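Long-range contacts in complement factor MASP-3 (Homo sapiens, PDB 3DEM), which is a serine protease of the complement system that interacts with mannan-binding lectin and ficolins through its calcium-binding CUB1-EGF-CUB2 region: residues D120-C124 against C138-G144; S133-Y137 against C147-Y153. All blocks are in the same frame, centred on the assembly; numbering follows the deposited sequence.

Contact 1. Residues D120-C124 against C138-G144. With CA (calcium ion), chain D.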
loop_
_atom_site.group_PDB
_atom_site.type_symbol
_atom_site.label_atom_id
_atom_site.label_comp_id
_atom_site.label_asym_id
_atom_site.label_seq_id
_atom_site.Cartn_x
_atom_site.Cartn_y
_atom_site.Cartn_z
ATOM N N ASP A 120 -2.236 -4.542 1.605
ATOM C CA ASP A 120 -3.487 -4.464 0.870
ATOM C C ASP A 120 -3.462 -5.326 -0.383
ATOM O O ASP A 120 -2.487 -5.317 -1.134
ATOM C CB ASP A 120 -3.807 -3.025 0.476
ATOM C CG ASP A 120 -5.081 -2.925 -0.340
ATOM O OD1 ASP A 120 -6.127 -3.412 0.144
ATOM O OD2 ASP A 120 -5.039 -2.377 -1.463
ATOM N N VAL A 121 -4.540 -6.072 -0.594
ATOM C CA VAL A 121 -4.754 -6.788 -1.840
ATOM C C VAL A 121 -5.260 -5.792 -2.873
ATOM O O VAL A 121 -6.212 -5.055 -2.613
ATOM C CB VAL A 121 -5.800 -7.915 -1.667
ATOM C CG1 VAL A 121 -6.178 -8.516 -3.015
ATOM C CG2 VAL A 121 -5.280 -8.985 -0.722
ATOM N N ASP A 122 -4.609 -5.746 -4.031
ATOM C CA ASP A 122 -5.126 -4.960 -5.144
ATOM C C ASP A 122 -6.022 -5.850 -6.005
ATOM O O ASP A 122 -5.554 -6.504 -6.933
ATOM C CB ASP A 122 -3.990 -4.366 -5.979
ATOM C CG ASP A 122 -4.488 -3.370 -7.017
ATOM O OD1 ASP A 122 -5.684 -3.404 -7.374
ATOM O OD2 ASP A 122 -3.677 -2.544 -7.478
ATOM N N GLU A 123 -7.312 -5.874 -5.681
ATOM C CA GLU A 123 -8.256 -6.760 -6.357
ATOM C C GLU A 123 -8.373 -6.441 -7.839
ATOM O O GLU A 123 -8.723 -7.307 -8.636
ATOM C CB GLU A 123 -9.640 -6.698 -5.700
ATOM C CG GLU A 123 -9.707 -7.266 -4.282
ATOM C CD GLU A 123 -9.471 -6.218 -3.197
ATOM O OE1 GLU A 123 -9.034 -5.098 -3.524
ATOM O OE2 GLU A 123 -9.722 -6.514 -2.011
ATOM N N CYS A 124 -8.076 -5.198 -8.206
ATOM C CA CYS A 124 -8.160 -4.779 -9.602
ATOM C C CYS A 124 -7.060 -5.406 -10.455
ATOM O O CYS A 124 -7.230 -5.585 -11.656
ATOM C CB CYS A 124 -8.133 -3.255 -9.714
ATOM S SG CYS A 124 -9.448 -2.446 -8.772
ATOM N N CYS A 138 -12.385 -0.549 -12.373
ATOM C CA CYS A 138 -12.146 -1.073 -11.035
ATOM C C CYS A 138 -11.313 -0.063 -10.248
ATOM O O CYS A 138 -10.351 0.486 -10.772
ATOM C CB CYS A 138 -11.412 -2.416 -11.105
ATOM S SG CYS A 138 -11.180 -3.254 -9.505
ATOM N N HIS A 139 -11.692 0.189 -8.998
ATOM C CA HIS A 139 -10.968 1.130 -8.144
ATOM C C HIS A 139 -10.513 0.418 -6.876
ATOM O O HIS A 139 -11.328 -0.100 -6.109
ATOM C CB HIS A 139 -11.844 2.330 -7.776
ATOM C CG HIS A 139 -12.458 3.023 -8.954
ATOM N ND1 HIS A 139 -11.850 4.083 -9.594
ATOM C CD2 HIS A 139 -13.626 2.809 -9.608
ATOM C CE1 HIS A 139 -12.616 4.490 -10.590
ATOM N NE2 HIS A 139 -13.698 3.733 -10.621
ATOM N N ASN A 140 -9.204 0.384 -6.662
ATOM C CA ASN A 140 -8.652 -0.251 -5.478
ATOM C C ASN A 140 -8.525 0.732 -4.330
ATOM O O ASN A 140 -8.194 1.904 -4.536
ATOM C CB ASN A 140 -7.279 -0.853 -5.781
ATOM C CG ASN A 140 -6.738 -1.683 -4.627
ATOM O OD1 ASN A 140 -7.452 -2.494 -4.041
ATOM N ND2 ASN A 140 -5.472 -1.488 -4.304
ATOM N N TYR A 141 -8.793 0.253 -3.121
ATOM C CA TYR A 141 -8.464 1.001 -1.915
ATOM C C TYR A 141 -7.969 0.048 -0.826
ATOM O O TYR A 141 -7.977 -1.171 -0.999
ATOM C CB TYR A 141 -9.648 1.847 -1.427
ATOM C CG TYR A 141 -10.866 1.065 -0.979
ATOM C CD1 TYR A 141 -10.969 0.576 0.321
ATOM C CD2 TYR A 141 -11.925 0.838 -1.848
ATOM C CE1 TYR A 141 -12.087 -0.133 0.734
ATOM C CE2 TYR A 141 -13.045 0.136 -1.446
ATOM C CZ TYR A 141 -13.121 -0.349 -0.160
ATOM O OH TYR A 141 -14.237 -1.044 0.232
ATOM N N ILE A 142 -7.534 0.618 0.291
ATOM C CA ILE A 142 -6.979 -0.164 1.381
ATOM C C ILE A 142 -8.081 -0.929 2.102
ATOM O O ILE A 142 -8.931 -0.334 2.761
ATOM C CB ILE A 142 -6.179 0.737 2.361
ATOM C CG1 ILE A 142 -4.995 1.381 1.630
ATOM C CG2 ILE A 142 -5.701 -0.054 3.569
ATOM C CD1 ILE A 142 -4.271 2.449 2.423
ATOM N N GLY A 143 -8.072 -2.250 1.948
ATOM C CA GLY A 143 -9.046 -3.102 2.612
ATOM C C GLY A 143 -10.201 -3.555 1.743
ATOM O O GLY A 143 -10.984 -4.410 2.151
ATOM N N GLY A 144 -10.318 -2.984 0.547
ATOM C CA GLY A 144 -11.380 -3.377 -0.378
ATOM C C GLY A 144 -11.210 -2.842 -1.787
ATOM O O GLY A 144 -10.112 -2.480 -2.195
HETATM CA CA CA D . -7.688 -3.431 -2.020
HETATM O O HOH W 1 -8.396 -5.001 -0.366
#

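Contact 2. Residues S133-Y137 against C147-Y153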
loop_
_atom_site.group_PDB
_atom_site.type_symbol
_atom_site.label_atom_id
_atom_site.label_comp_id
_atom_site.label_asym_id
_atom_site.label_seq_id
_atom_site.Cartn_x
_atom_site.Cartn_y
_atom_site.Cartn_z
ATOM N N SER A 133 -15.646 -9.778 -12.374
ATOM C CA SER A 133 -14.831 -8.580 -12.144
ATOM C C SER A 133 -15.570 -7.368 -12.701
ATOM O O SER A 133 -16.585 -7.525 -13.380
ATOM C CB SER A 133 -13.459 -8.714 -12.805
ATOM O OG SER A 133 -13.592 -8.845 -14.208
ATOM N N CYS A 134 -15.065 -6.167 -12.417
ATOM C CA CYS A 134 -15.748 -4.941 -12.834
ATOM C C CYS A 134 -15.929 -4.882 -14.348
ATOM O O CYS A 134 -14.998 -5.161 -15.103
ATOM C CB CYS A 134 -15.006 -3.702 -12.333
ATOM S SG CYS A 134 -14.814 -3.630 -10.535
ATOM N N ASP A 135 -17.136 -4.532 -14.779
ATOM C CA ASP A 135 -17.458 -4.426 -16.201
ATOM C C ASP A 135 -16.619 -3.329 -16.876
ATOM O O ASP A 135 -15.993 -3.574 -17.909
ATOM C CB ASP A 135 -18.956 -4.159 -16.372
ATOM C CG ASP A 135 -19.431 -4.285 -17.813
ATOM O OD1 ASP A 135 -18.644 -4.690 -18.692
ATOM O OD2 ASP A 135 -20.613 -3.979 -18.064
ATOM N N HIS A 136 -16.598 -2.133 -16.288
ATOM C CA HIS A 136 -15.823 -1.023 -16.847
ATOM C C HIS A 136 -14.586 -0.695 -16.008
ATOM O O HIS A 136 -13.490 -1.175 -16.299
ATOM C CB HIS A 136 -16.687 0.232 -17.030
ATOM C CG HIS A 136 -17.720 0.109 -18.106
ATOM N ND1 HIS A 136 -18.665 1.084 -18.345
ATOM C CD2 HIS A 136 -17.964 -0.876 -19.000
ATOM C CE1 HIS A 136 -19.441 0.710 -19.345
ATOM N NE2 HIS A 136 -19.039 -0.477 -19.759
ATOM N N TYR A 137 -14.764 0.115 -14.966
ATOM C CA TYR A 137 -13.644 0.546 -14.130
ATOM C C TYR A 137 -13.593 -0.173 -12.785
ATOM O O TYR A 137 -14.619 -0.373 -12.133
ATOM C CB TYR A 137 -13.713 2.052 -13.875
ATOM C CG TYR A 137 -13.749 2.907 -15.118
ATOM C CD1 TYR A 137 -12.702 2.884 -16.031
ATOM C CD2 TYR A 137 -14.819 3.760 -15.368
ATOM C CE1 TYR A 137 -12.727 3.683 -17.175
ATOM C CE2 TYR A 137 -14.858 4.553 -16.498
ATOM C CZ TYR A 137 -13.810 4.512 -17.398
ATOM O OH TYR A 137 -13.841 5.308 -18.519
ATOM N N CYS A 147 -16.409 -0.950 -8.083
ATOM C CA CYS A 147 -16.511 -0.728 -9.518
ATOM C C CYS A 147 -17.228 0.586 -9.809
ATOM O O CYS A 147 -18.012 1.073 -8.993
ATOM C CB CYS A 147 -17.281 -1.872 -10.188
ATOM S SG CYS A 147 -16.717 -3.555 -9.805
ATOM N N SER A 148 -16.952 1.159 -10.974
ATOM C CA SER A 148 -17.712 2.301 -11.471
ATOM C C SER A 148 -17.854 2.175 -12.987
ATOM O O SER A 148 -17.282 1.267 -13.597
ATOM C CB SER A 148 -17.053 3.630 -11.081
ATOM O OG SER A 148 -16.009 3.971 -11.976
ATOM N N CYS A 149 -18.611 3.079 -13.598
ATOM C CA CYS A 149 -18.934 2.946 -15.015
ATOM C C CYS A 149 -18.508 4.135 -15.857
ATOM O O CYS A 149 -18.293 5.231 -15.342
ATOM C CB CYS A 149 -20.429 2.692 -15.188
ATOM S SG CYS A 149 -20.953 1.183 -14.367
ATOM N N ARG A 150 -18.385 3.907 -17.160
ATOM C CA ARG A 150 -18.130 4.991 -18.094
ATOM C C ARG A 150 -19.282 5.984 -18.108
ATOM O O ARG A 150 -20.434 5.635 -17.820
ATOM C CB ARG A 150 -17.953 4.464 -19.516
ATOM C CG ARG A 150 -16.755 3.568 -19.743
ATOM C CD ARG A 150 -16.628 3.251 -21.228
ATOM N NE ARG A 150 -16.231 1.863 -21.451
ATOM C CZ ARG A 150 -16.870 1.013 -22.253
ATOM N NH1 ARG A 150 -17.941 1.401 -22.941
ATOM N NH2 ARG A 150 -16.421 -0.231 -22.379
ATOM N N PHE A 151 -18.949 7.217 -18.470
ATOM C CA PHE A 151 -19.913 8.283 -18.650
ATOM C C PHE A 151 -21.067 7.809 -19.525
ATOM O O PHE A 151 -20.857 7.289 -20.623
ATOM C CB PHE A 151 -19.210 9.486 -19.286
ATOM C CG PHE A 151 -20.105 10.657 -19.531
ATOM C CD1 PHE A 151 -20.387 11.554 -18.518
ATOM C CD2 PHE A 151 -20.648 10.873 -20.784
ATOM C CE1 PHE A 151 -21.206 12.644 -18.751
ATOM C CE2 PHE A 151 -21.472 11.955 -21.024
ATOM C CZ PHE A 151 -21.750 12.843 -20.005
ATOM N N GLY A 152 -22.288 7.983 -19.034
ATOM C CA GLY A 152 -23.467 7.596 -19.798
ATOM C C GLY A 152 -24.016 6.245 -19.382
ATOM O O GLY A 152 -25.068 5.825 -19.860
ATOM N N TYR A 153 -23.302 5.562 -18.491
ATOM C CA TYR A 153 -23.727 4.252 -17.992
ATOM C C TYR A 153 -24.103 4.305 -16.516
ATOM O O TYR A 153 -23.719 5.221 -15.788
ATOM C CB TYR A 153 -22.618 3.217 -18.164
ATOM C CG TYR A 153 -22.337 2.779 -19.585
ATOM C CD1 TYR A 153 -22.788 1.548 -20.049
ATOM C CD2 TYR A 153 -21.595 3.574 -20.452
ATOM C CE1 TYR A 153 -22.516 1.129 -21.339
ATOM C CE2 TYR A 153 -21.319 3.164 -21.743
ATOM C CZ TYR A 153 -21.781 1.939 -22.179
ATOM O OH TYR A 153 -21.524 1.517 -23.460
HETATM O O HOH W 2 -17.645 -1.803 -13.667
HETATM O O HOH W 3 -15.924 7.515 -18.496
#

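Contact 1. Residues D120-C124 against C138-G144
Asp120, Val121 and Glu123 share one calcium ion with Asn140, Tyr141 and Gly144, so the metal ties 120-124 to 138-144. Asp120 reaches it with OD1, which lies 2.7 Å from the calcium. The backbone carbonyl Val121 O comes closer, 2.3 Å from the metal, and Glu123 adds OE1 at 2.6 Å from the calcium. From 138-144 come the carbonyls Tyr141 O and Gly144 O, 2.5 and 2.6 Å from the ion, together with the side chain of Asn140. One water completes a shell of seven oxygens; it also donates a hydrogen bond to Glu123 OE2, 2.6 Å away, so both carboxylate oxygens of Glu123 serve the site.

Several features position these ligands. The Asp120 carboxylate, its CG anti to the backbone N (chi1 178°), extends toward the turn 141-144. There Gly143 N donates to Asp120 OD1 over 2.9 Å, almost straight at 176° but from well above the carboxylate plane. That oxygen therefore has two grips, metal and N-H. The turn is of type II, with Gly143 at its third position, and it brings Tyr141 O and Gly144 O round to the same ion. The carboxylate of Asp122, which does not bind the metal, stacks on the Asn140 amide with planes 7° apart. Further along, Cys124 SG and Cys138 SG are bonded at 2.0 Å, fixing the loop to strand 137-141. His139, whose side chain leaves the other face of that strand, hydrogen-bonds through ND1 to Tyr42 of the second subunit. The Asp-Val-Asp-Glu-Cys run, with an asparagine on the first strand of the hairpin and the first-to-third cysteine disulfide, is the signature of a calcium-binding EGF-like domain.

Contact 2. Residues S133-Y137 against C147-Y153
His136 holds its CG anti to its own carbonyl carbon (chi1 -69°), which turns the imidazole toward Arg150 and Tyr153; Arg150, bent at chi3, folds its guanidinium back over that ring. The guanidinium lies flat on one imidazole face, planes 11° apart, with CZ nearest His136 NE2 at 3.6 Å. In the plane of the ring, Arg150 N donates a nearly straight hydrogen bond to His136 ND1 (3.1 Å), so ND1 is used as an acceptor here and the ring rotation is fixed. A third contact uses another part of the ring edge: His136 CE1 points into the face of the Tyr153 ring, 3.5 Å from Tyr153 CD1, a T-shaped pair with planes at 83°. Tyr153 is brought round by the type II turn 150-153, closed by Tyr153 N bonding to Arg150 O.

These groups sit at the far end of the EGF hairpin from its turn. Tyr137 and Ser148 form an antiparallel hydrogen-bonded pair, with Tyr137 N 3.1 Å from Ser148 O and Ser148 N 3.0 Å from Tyr137 O. Cys134 and Cys147, their SG atoms 2.0 Å apart, make the second-to-fourth cysteine disulfide of the EGF pattern, while Cys149 pairs with Cys162. A water accepts from His136 N and donates to Ser148 O, bridging the backbones beside that pair. The Tyr137 ring runs beside 147-153, its edge turned to Cys149 O and to Ser148 OG, which is hydrogen-bonded to His139; its OH lies 3.6 Å from Arg150 CG. A second water links Tyr137 OH to Phe151 N, and Phe151 stacks on His45 of the second subunit.

In the fold
The centres of the two contacts lie about 16 Å apart within the calcium-binding EGF domain, between the two CUB domains. Their segments alternate along the chain: 120-124, 133-137, 138-144, 147-153. Contact 1 holds the turn end of the two-stranded hairpin 137-141/144-148, next to the first CUB domain; contact 2 holds its open end, nearer the second, where Tyr153 touches Asp182 and Pro188. A probable hydrogen bond between His139 NE2 and Ser148 OG (2.7 Å) joins them directly across the sheet. Both contacts also reach the second subunit, so the EGF domain links the CUB domains along the chain and contributes to the dimer interface.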